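Local coordinates for protein soluble inorganic pyrophosphatase (Toxoplasma gondii, PDB 5WRT) that probably hydrolyses inorganic pyrophosphate to phosphate with the help of magnesium ions, this chain containing its pyrophosphatase domain, at residues 45-51 with 135-141; 98-102 with 224-228; 154-158 with 217-223. All coordinates share one frame; numbering follows the deposited sequence.

Contact 1: 45-51 with 135-141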
loop_
_atom_site.group_PDB
_atom_site.type_symbol
_atom_site.label_atom_id
_atom_site.label_comp_id
_atom_site.label_asym_id
_atom_site.label_seq_id
_atom_site.Cartn_x
_atom_site.Cartn_y
_atom_site.Cartn_z
ATOM N N LEU A 45 -26.130 -0.576 15.943
ATOM C CA LEU A 45 -25.689 0.799 16.108
ATOM C C LEU A 45 -25.058 1.312 14.821
ATOM O O LEU A 45 -24.141 0.691 14.272
ATOM C CB LEU A 45 -24.694 0.885 17.261
ATOM C CG LEU A 45 -24.120 2.256 17.597
ATOM C CD1 LEU A 45 -25.209 3.225 18.033
ATOM C CD2 LEU A 45 -23.072 2.095 18.671
ATOM N N LEU A 46 -25.558 2.444 14.335
ATOM C CA LEU A 46 -25.091 3.048 13.098
ATOM C C LEU A 46 -24.445 4.395 13.378
ATOM O O LEU A 46 -24.949 5.181 14.188
ATOM C CB LEU A 46 -26.244 3.225 12.104
ATOM C CG LEU A 46 -26.850 1.937 11.545
ATOM C CD1 LEU A 46 -27.897 2.250 10.488
ATOM C CD2 LEU A 46 -25.759 1.043 10.976
ATOM N N PHE A 47 -23.328 4.653 12.708
ATOM C CA PHE A 47 -22.671 5.949 12.726
ATOM C C PHE A 47 -22.690 6.490 11.306
ATOM O O PHE A 47 -22.555 5.726 10.346
ATOM C CB PHE A 47 -21.214 5.869 13.206
ATOM C CG PHE A 47 -21.035 5.221 14.551
ATOM C CD1 PHE A 47 -21.101 3.845 14.690
ATOM C CD2 PHE A 47 -20.771 5.992 15.673
ATOM C CE1 PHE A 47 -20.920 3.250 15.923
ATOM C CE2 PHE A 47 -20.591 5.402 16.908
ATOM C CZ PHE A 47 -20.665 4.029 17.034
ATOM N N ASN A 48 -22.847 7.799 11.165
ATOM C CA ASN A 48 -22.746 8.401 9.846
ATOM C C ASN A 48 -21.285 8.638 9.497
ATOM O O ASN A 48 -20.479 9.024 10.348
ATOM C CB ASN A 48 -23.538 9.706 9.770
ATOM C CG ASN A 48 -24.916 9.512 9.162
ATOM O OD1 ASN A 48 -25.114 8.650 8.303
ATOM N ND2 ASN A 48 -25.872 10.324 9.592
ATOM N N MET A 49 -20.946 8.382 8.239
ATOM C CA MET A 49 -19.602 8.591 7.726
ATOM C C MET A 49 -19.662 9.593 6.586
ATOM O O MET A 49 -20.448 9.423 5.649
ATOM C CB MET A 49 -18.986 7.275 7.244
ATOM C CG MET A 49 -17.835 7.453 6.262
ATOM S SD MET A 49 -17.231 5.881 5.613
ATOM C CE MET A 49 -15.730 6.407 4.783
ATOM N N VAL A 50 -18.844 10.635 6.675
ATOM C CA VAL A 50 -18.683 11.587 5.583
ATOM C C VAL A 50 -17.531 11.083 4.724
ATOM O O VAL A 50 -16.379 11.056 5.166
ATOM C CB VAL A 50 -18.422 13.007 6.099
ATOM C CG1 VAL A 50 -18.105 13.945 4.941
ATOM C CG2 VAL A 50 -19.621 13.514 6.888
ATOM N N VAL A 51 -17.841 10.674 3.499
ATOM C CA VAL A 51 -16.832 10.131 2.598
ATOM C C VAL A 51 -16.036 11.290 2.016
ATOM O O VAL A 51 -16.594 12.163 1.342
ATOM C CB VAL A 51 -17.476 9.288 1.490
ATOM C CG1 VAL A 51 -16.411 8.740 0.551
ATOM C CG2 VAL A 51 -18.302 8.163 2.093
ATOM N N GLY A 135 -20.305 11.988 0.003
ATOM C CA GLY A 135 -21.370 11.084 0.391
ATOM C C GLY A 135 -21.446 10.911 1.895
ATOM O O GLY A 135 -20.440 10.962 2.606
ATOM N N VAL A 136 -22.666 10.709 2.386
ATOM C CA VAL A 136 -22.923 10.458 3.798
ATOM C C VAL A 136 -23.636 9.118 3.896
ATOM O O VAL A 136 -24.770 8.974 3.417
ATOM C CB VAL A 136 -23.757 11.575 4.440
ATOM C CG1 VAL A 136 -23.892 11.346 5.939
ATOM C CG2 VAL A 136 -23.127 12.923 4.153
ATOM N N VAL A 137 -22.982 8.138 4.513
ATOM C CA VAL A 137 -23.537 6.789 4.597
ATOM C C VAL A 137 -23.525 6.308 6.043
ATOM O O VAL A 137 -22.548 6.537 6.772
ATOM C CB VAL A 137 -22.775 5.814 3.684
ATOM C CG1 VAL A 137 -22.968 6.194 2.225
ATOM C CG2 VAL A 137 -21.296 5.791 4.032
ATOM N N PRO A 138 -24.591 5.655 6.506
ATOM C CA PRO A 138 -24.552 5.029 7.833
ATOM C C PRO A 138 -23.707 3.765 7.793
ATOM O O PRO A 138 -23.847 2.936 6.893
ATOM C CB PRO A 138 -26.026 4.714 8.129
ATOM C CG PRO A 138 -26.819 5.423 7.060
ATOM C CD PRO A 138 -25.914 5.533 5.878
ATOM N N VAL A 139 -22.827 3.621 8.780
ATOM C CA VAL A 139 -21.903 2.499 8.826
ATOM C C VAL A 139 -21.986 1.833 10.191
ATOM O O VAL A 139 -22.316 2.466 11.200
ATOM C CB VAL A 139 -20.447 2.934 8.529
ATOM C CG1 VAL A 139 -20.353 3.599 7.165
ATOM C CG2 VAL A 139 -19.931 3.862 9.622
ATOM N N LYS A 140 -21.685 0.539 10.213
ATOM C CA LYS A 140 -21.509 -0.206 11.450
ATOM C C LYS A 140 -20.018 -0.362 11.709
ATOM O O LYS A 140 -19.272 -0.812 10.832
ATOM C CB LYS A 140 -22.190 -1.573 11.377
ATOM C CG LYS A 140 -21.878 -2.483 12.552
ATOM C CD LYS A 140 -22.763 -3.719 12.546
ATOM C CE LYS A 140 -22.835 -4.347 11.165
ATOM N NZ LYS A 140 -23.534 -5.662 11.191
ATOM N N VAL A 141 -19.593 0.016 12.907
ATOM C CA VAL A 141 -18.180 0.017 13.260
ATOM C C VAL A 141 -17.737 -1.404 13.589
ATOM O O VAL A 141 -18.401 -2.115 14.353
ATOM C CB VAL A 141 -17.927 0.978 14.431
ATOM C CG1 VAL A 141 -16.664 0.612 15.151
ATOM C CG2 VAL A 141 -17.855 2.411 13.918
HETATM O O HOH W 1 -21.572 0.252 15.020
#

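Contact 2: 98-102 with 224-228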
loop_
_atom_site.group_PDB
_atom_site.type_symbol
_atom_site.label_atom_id
_atom_site.label_comp_id
_atom_site.label_asym_id
_atom_site.label_seq_id
_atom_site.Cartn_x
_atom_site.Cartn_y
_atom_site.Cartn_z
ATOM N N GLN A 98 -19.053 15.511 13.897
ATOM C CA GLN A 98 -19.178 15.871 15.309
ATOM C C GLN A 98 -18.215 15.065 16.176
ATOM O O GLN A 98 -18.546 14.644 17.286
ATOM C CB GLN A 98 -20.622 15.710 15.790
ATOM C CG GLN A 98 -21.611 16.527 14.971
ATOM C CD GLN A 98 -23.053 16.302 15.377
ATOM O OE1 GLN A 98 -23.376 15.330 16.060
ATOM N NE2 GLN A 98 -23.930 17.201 14.952
ATOM N N THR A 99 -17.015 14.836 15.652
ATOM C CA THR A 99 -15.938 14.208 16.397
ATOM C C THR A 99 -14.692 15.070 16.277
ATOM O O THR A 99 -14.489 15.763 15.276
ATOM C CB THR A 99 -15.635 12.787 15.893
ATOM O OG1 THR A 99 -15.269 12.836 14.507
ATOM C CG2 THR A 99 -16.845 11.882 16.072
ATOM N N TRP A 100 -13.857 15.016 17.309
ATOM C CA TRP A 100 -12.616 15.778 17.323
ATOM C C TRP A 100 -11.625 15.029 18.194
ATOM O O TRP A 100 -11.907 14.768 19.366
ATOM C CB TRP A 100 -12.833 17.197 17.851
ATOM C CG TRP A 100 -11.590 18.039 17.828
ATOM C CD1 TRP A 100 -10.748 18.232 16.771
ATOM C CD2 TRP A 100 -11.050 18.801 18.914
ATOM N NE1 TRP A 100 -9.719 19.068 17.132
ATOM C CE2 TRP A 100 -9.880 19.431 18.442
ATOM C CE3 TRP A 100 -11.441 19.011 20.240
ATOM C CZ2 TRP A 100 -9.101 20.258 19.248
ATOM C CZ3 TRP A 100 -10.669 19.836 21.036
ATOM C CH2 TRP A 100 -9.509 20.445 20.541
ATOM N N GLU A 101 -10.478 14.669 17.623
ATOM C CA GLU A 101 -9.444 13.979 18.389
ATOM C C GLU A 101 -8.628 15.034 19.127
ATOM O O GLU A 101 -7.533 15.432 18.722
ATOM C CB GLU A 101 -8.590 13.095 17.493
ATOM C CG GLU A 101 -9.327 11.847 17.037
ATOM C CD GLU A 101 -9.272 10.740 18.071
ATOM O OE1 GLU A 101 -8.268 9.997 18.112
ATOM O OE2 GLU A 101 -10.237 10.624 18.857
ATOM N N ASP A 102 -9.204 15.498 20.230
ATOM C CA ASP A 102 -8.647 16.541 21.071
ATOM C C ASP A 102 -7.207 16.206 21.450
ATOM O O ASP A 102 -6.973 15.190 22.123
ATOM C CB ASP A 102 -9.496 16.684 22.335
ATOM C CG ASP A 102 -9.190 17.950 23.122
ATOM O OD1 ASP A 102 -10.038 18.354 23.947
ATOM O OD2 ASP A 102 -8.111 18.544 22.921
ATOM N N ALA A 224 -14.191 10.621 21.056
ATOM C CA ALA A 224 -13.998 11.729 20.127
ATOM C C ALA A 224 -15.266 12.557 19.979
ATOM O O ALA A 224 -15.191 13.775 19.780
ATOM C CB ALA A 224 -13.538 11.206 18.766
ATOM N N HIS A 225 -16.432 11.914 20.073
ATOM C CA HIS A 225 -17.692 12.647 20.040
ATOM C C HIS A 225 -17.809 13.580 21.239
ATOM O O HIS A 225 -18.278 14.717 21.108
ATOM C CB HIS A 225 -18.862 11.664 19.995
ATOM C CG HIS A 225 -20.199 12.312 19.813
ATOM N ND1 HIS A 225 -20.450 13.236 18.821
ATOM C CD2 HIS A 225 -21.365 12.153 20.481
ATOM C CE1 HIS A 225 -21.710 13.627 18.894
ATOM N NE2 HIS A 225 -22.288 12.984 19.893
ATOM N N GLU A 226 -17.377 13.119 22.416
ATOM C CA GLU A 226 -17.466 13.945 23.617
ATOM C C GLU A 226 -16.472 15.099 23.573
ATOM O O GLU A 226 -16.767 16.195 24.064
ATOM C CB GLU A 226 -17.239 13.088 24.861
ATOM C CG GLU A 226 -18.383 12.139 25.178
ATOM N N HIS A 227 -15.281 14.869 23.011
ATOM C CA HIS A 227 -14.337 15.964 22.801
ATOM C C HIS A 227 -14.962 17.079 21.971
ATOM O O HIS A 227 -14.821 18.264 22.294
ATOM C CB HIS A 227 -13.072 15.453 22.112
ATOM C CG HIS A 227 -12.220 14.563 22.962
ATOM N ND1 HIS A 227 -12.028 14.777 24.310
ATOM C CD2 HIS A 227 -11.496 13.463 22.647
ATOM C CE1 HIS A 227 -11.226 13.843 24.791
ATOM N NE2 HIS A 227 -10.889 13.033 23.803
ATOM N N TYR A 228 -15.655 16.713 20.890
ATOM C CA TYR A 228 -16.312 17.713 20.054
ATOM C C TYR A 228 -17.408 18.437 20.827
ATOM O O TYR A 228 -17.474 19.672 20.826
ATOM C CB TYR A 228 -16.884 17.056 18.796
ATOM C CG TYR A 228 -17.663 18.013 17.920
ATOM C CD1 TYR A 228 -17.015 18.797 16.977
ATOM C CD2 TYR A 228 -19.041 18.145 18.044
ATOM C CE1 TYR A 228 -17.712 19.678 16.177
ATOM C CE2 TYR A 228 -19.747 19.027 17.249
ATOM C CZ TYR A 228 -19.077 19.791 16.317
ATOM O OH TYR A 228 -19.768 20.673 15.520
#

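Contact 3: 154-158 with 217-223. With MG (magnesium ion), chain C.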
loop_
_atom_site.group_PDB
_atom_site.type_symbol
_atom_site.label_atom_id
_atom_site.label_comp_id
_atom_site.label_asym_id
_atom_site.label_seq_id
_atom_site.Cartn_x
_atom_site.Cartn_y
_atom_site.Cartn_z
ATOM N N ASP A 154 -3.398 8.417 15.718
ATOM C CA ASP A 154 -4.222 8.615 14.527
ATOM C C ASP A 154 -5.017 7.336 14.282
ATOM O O ASP A 154 -4.621 6.480 13.487
ATOM C CB ASP A 154 -3.340 8.994 13.324
ATOM C CG ASP A 154 -4.147 9.316 12.082
ATOM O OD1 ASP A 154 -5.370 9.530 12.198
ATOM O OD2 ASP A 154 -3.553 9.361 10.987
ATOM N N TRP A 155 -6.146 7.214 14.979
ATOM C CA TRP A 155 -7.003 6.044 14.835
ATOM C C TRP A 155 -7.505 5.911 13.404
ATOM O O TRP A 155 -7.839 6.901 12.747
ATOM C CB TRP A 155 -8.204 6.135 15.777
ATOM C CG TRP A 155 -7.907 5.938 17.227
ATOM C CD1 TRP A 155 -7.794 6.909 18.175
ATOM C CD2 TRP A 155 -7.713 4.690 17.904
ATOM N NE1 TRP A 155 -7.535 6.347 19.399
ATOM C CE2 TRP A 155 -7.477 4.986 19.261
ATOM C CE3 TRP A 155 -7.710 3.353 17.494
ATOM C CZ2 TRP A 155 -7.241 3.994 20.212
ATOM C CZ3 TRP A 155 -7.477 2.369 18.441
ATOM C CH2 TRP A 155 -7.243 2.697 19.782
ATOM N N LYS A 156 -7.568 4.673 12.926
ATOM C CA LYS A 156 -8.256 4.337 11.684
ATOM C C LYS A 156 -9.358 3.347 12.047
ATOM O O LYS A 156 -9.101 2.149 12.198
ATOM C CB LYS A 156 -7.293 3.766 10.645
ATOM C CG LYS A 156 -6.097 4.659 10.355
ATOM C CD LYS A 156 -6.540 6.027 9.859
ATOM C CE LYS A 156 -5.346 6.927 9.576
ATOM N NZ LYS A 156 -5.718 8.370 9.539
ATOM N N VAL A 157 -10.574 3.853 12.212
ATOM C CA VAL A 157 -11.716 3.003 12.526
ATOM C C VAL A 157 -12.145 2.270 11.265
ATOM O O VAL A 157 -12.221 2.859 10.180
ATOM C CB VAL A 157 -12.870 3.842 13.107
ATOM C CG1 VAL A 157 -14.092 2.971 13.376
ATOM C CG2 VAL A 157 -12.428 4.557 14.375
ATOM N N LEU A 158 -12.430 0.978 11.400
ATOM C CA LEU A 158 -12.910 0.169 10.290
ATOM C C LEU A 158 -14.414 -0.022 10.424
ATOM O O LEU A 158 -14.918 -0.306 11.514
ATOM C CB LEU A 158 -12.207 -1.190 10.247
ATOM C CG LEU A 158 -10.709 -1.199 10.562
ATOM C CD1 LEU A 158 -10.200 -2.626 10.700
ATOM C CD2 LEU A 158 -9.920 -0.446 9.500
ATOM N N ALA A 217 -13.672 -0.016 19.360
ATOM C CA ALA A 217 -13.766 1.019 18.339
ATOM C C ALA A 217 -14.999 1.888 18.535
ATOM O O ALA A 217 -14.980 3.073 18.183
ATOM C CB ALA A 217 -13.763 0.388 16.952
ATOM N N GLU A 218 -16.079 1.322 19.080
ATOM C CA GLU A 218 -17.230 2.142 19.441
ATOM C C GLU A 218 -16.847 3.175 20.491
ATOM O O GLU A 218 -17.241 4.343 20.399
ATOM C CB GLU A 218 -18.365 1.259 19.962
ATOM C CG GLU A 218 -19.075 0.422 18.909
ATOM C CD GLU A 218 -20.015 -0.599 19.531
ATOM O OE1 GLU A 218 -20.172 -0.582 20.771
ATOM O OE2 GLU A 218 -20.588 -1.422 18.786
ATOM N N ARG A 219 -16.059 2.763 21.489
ATOM C CA ARG A 219 -15.635 3.685 22.538
ATOM C C ARG A 219 -14.691 4.754 22.003
ATOM O O ARG A 219 -14.690 5.883 22.505
ATOM C CB ARG A 219 -14.970 2.916 23.680
ATOM C CG ARG A 219 -15.938 2.144 24.566
ATOM C CD ARG A 219 -15.210 1.526 25.750
ATOM N NE ARG A 219 -14.556 0.263 25.412
ATOM C CZ ARG A 219 -15.168 -0.917 25.396
ATOM N NH1 ARG A 219 -16.455 -1.007 25.707
ATOM N NH2 ARG A 219 -14.491 -2.012 25.077
ATOM N N VAL A 220 -13.876 4.418 21.000
ATOM C CA VAL A 220 -13.032 5.424 20.363
ATOM C C VAL A 220 -13.891 6.524 19.752
ATOM O O VAL A 220 -13.599 7.717 19.907
ATOM C CB VAL A 220 -12.117 4.767 19.312
ATOM C CG1 VAL A 220 -11.530 5.816 18.378
ATOM C CG2 VAL A 220 -11.008 3.970 19.989
ATOM N N VAL A 221 -14.975 6.145 19.070
ATOM C CA VAL A 221 -15.854 7.136 18.457
ATOM C C VAL A 221 -16.573 7.956 19.523
ATOM O O VAL A 221 -16.689 9.182 19.402
ATOM C CB VAL A 221 -16.848 6.453 17.500
ATOM C CG1 VAL A 221 -17.660 7.498 16.747
ATOM C CG2 VAL A 221 -16.112 5.546 16.527
ATOM N N TYR A 222 -17.070 7.298 20.577
ATOM C CA TYR A 222 -17.747 8.019 21.654
ATOM C C TYR A 222 -16.843 9.089 22.254
ATOM O O TYR A 222 -17.253 10.244 22.417
ATOM C CB TYR A 222 -18.197 7.056 22.754
ATOM C CG TYR A 222 -19.220 6.020 22.353
ATOM C CD1 TYR A 222 -20.250 6.323 21.471
ATOM C CD2 TYR A 222 -19.176 4.743 22.896
ATOM C CE1 TYR A 222 -21.192 5.370 21.122
ATOM C CE2 TYR A 222 -20.109 3.790 22.558
ATOM C CZ TYR A 222 -21.112 4.105 21.672
ATOM O OH TYR A 222 -22.036 3.142 21.346
ATOM N N ARG A 223 -15.611 8.713 22.605
ATOM C CA ARG A 223 -14.702 9.658 23.245
ATOM C C ARG A 223 -14.425 10.859 22.349
ATOM O O ARG A 223 -14.430 12.004 22.818
ATOM C CB ARG A 223 -13.398 8.959 23.625
ATOM C CG ARG A 223 -12.467 9.820 24.462
ATOM C CD ARG A 223 -11.279 9.026 24.971
ATOM N NE ARG A 223 -10.551 8.373 23.886
ATOM C CZ ARG A 223 -10.396 7.057 23.777
ATOM N NH1 ARG A 223 -10.919 6.249 24.690
ATOM N NH2 ARG A 223 -9.719 6.550 22.756
HETATM MG MG MG C . -6.807 10.917 12.245
HETATM O O HOH W 2 -8.041 9.443 13.582
HETATM O O HOH W 3 -5.664 12.089 10.940
HETATM O O HOH W 4 -8.619 12.184 12.444
#

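Contact 1: 45-51 with 135-141
Phe47 and Val139 face each other as a hydrogen-bonded antiparallel pair, and each buries more of its surface here than any other residue of its own segment. Two backbone bonds close the pair: Phe47 N gives its hydrogen to Val139 O at 2.8 Å, almost straight at 174°, and Val139 N returns a short 2.6 Å bond to Phe47 O. The Val139 methyl CG2 sits between its own backbone N and carbonyl carbon, which tucks it down against Phe47 O at 3.3 Å. Its sister CG1 reaches along the sheet to the next side chain on the same face, that of Met49, meeting CB at 3.9 Å. Met49 turns its CG anti to the backbone N (chi1 159°) and runs on extended, its SD skirting the same CG1 before leading away from the partner strand toward Val123 and Glu125. The Phe47 ring has Val139 O at its edge, while CD1 comes within 3.6 Å of Val141 CG2 in a slanting approach; Phe36 and Val221 also pack on this side chain. Two steps on, Met49 and Val137 repeat the paired backbone bonds, and Val51 N adds a fifth bond, to Gly135 O at 2.8 Å. Beyond Phe47 a water takes over, donating to Leu45 O and accepting from Val141 N. Asn48, Pro138, Val50 and Val136 occupy the opposite face. Residues alternating in this way between two faces, Phe47, Met49, Val137 and Val139 on one, are those of a strongly twisted antiparallel beta ladder, here part of the curled sheet that forms the barrel core of family I pyrophosphatases.

Contact 2: 98-102 with 224-228
Ala224 opens the helical side by accepting a hydrogen bond from Trp100 N, which lies 3.1 Å from Ala224 O. That donor stands 47° out of the carbonyl plane; Tyr228 N, in its helical bond, reaches the same oxygen from the opposite face. Ala224 CB meanwhile fits between Thr99 CB and the carboxylate of Glu101, whose OE2 lies 3.4 Å from that methyl. In His225, CG is anti to the backbone N (chi1 -174°), which carries the imidazole toward Gln98, at the start of the loop segment; there ND1 donates to Gln98 O at 2.8 Å, with the acceptor close to the ring plane. The Gln98 amide runs alongside this ring, the two planes 18° apart, and is itself held by NE2 to His31 O. Two residues on, His227 brings its CB to 3.1 Å from Trp100 O, which lies near the imidazole plane at its edge, and offers a ring face to Asp102 CB, a CH-pi contact of 3.7 Å to the ring centroid. The carboxylate of Asp102 is turned nearly perpendicular to that ring. Tyr228 closes the row: Gln98 CA sits over the centre of its ring, 3.6 Å from the centroid, and Gln98 CB leans on CD2 and CE2. Tyr228 OH is hydrogen-bonded to His31 ND1, and Trp30 meets the ring edge-to-face. The loop leaving strand 92-95 is thus laid across the C-terminal half of helix 214-232 on its way to strand 115-125, where Glu101 packs on Leu121 and on Asp117, a ligand of the bound magnesium.

Contact 3: 154-158 with 217-223
Trp155 of the strand packs against Val220 of the helix; Trp155 and Val157 share the strand side about equally, and Val220 meets both. The CB bond of Trp155 points at the helix, and CG, anti to the carbonyl carbon (chi1 -72°), comes down on Val220 CG1 at 3.8 Å. CD1 rests on the same methyl, and CD2 lies equally far from both. At NE1 Arg223 joins in, its NH2 4.0 Å away, the guanidinium turning its edge to that nitrogen. From CE2 outward the other methyl takes over: Val220 CG2 is 3.7 Å from CE2, nearly as close to CZ2, a little further from CH2 at the tip, and furthest from CE3 and CZ3. It stands over the middle of the six-membered ring, 3.7 Å from the centroid and only 11° off the normal, a clear CH-pi contact. Two residues on along the strand, Val157 spreads its methyls among Ala217, Val220 and Val221, at looser distances.

The strand's other face belongs to the metal. Asp154 OD1 binds magnesium at 2.0 Å; Asp117, Asp122 and three waters complete six ligands, and one of those waters donates to Trp155 O. Lys156 NZ makes a salt bridge with Asp154 OD2 and also bonds to Asp122 and Tyr93, so it ties two of the metal's carboxylates together. Strand 152-161 runs between strand 115-125, parallel to it, and the antiparallel strand 136-149; the axes of 154-158 and 217-223 approach to 9.4 Å with their directions 123° apart, Leu121 filling in beside Val157, Val220 and Val221.

How the contacts relate
From the N terminus, residues 45-51 come first and wait for 135-141, so contact 1 closes a loop holding the strands between. Within that loop lies 98-102, whose partner 224-228 comes only near the end of the chain: contact 2 closes this long loop, and contacts 1 and 2 cross. Contact 3 follows contact 1 in series, and both its segments fall between those of contact 2. Helix 214-232 is the common element: its earlier turns face strand 152-161, its later ones 98-102. Contact 1 touches contact 3 through Phe47 and Val221, and Glu101 meets Trp155 between contacts 2 and 3. The curled sheet, helix 214-232 and the loop after strand 92-95 are thus joined.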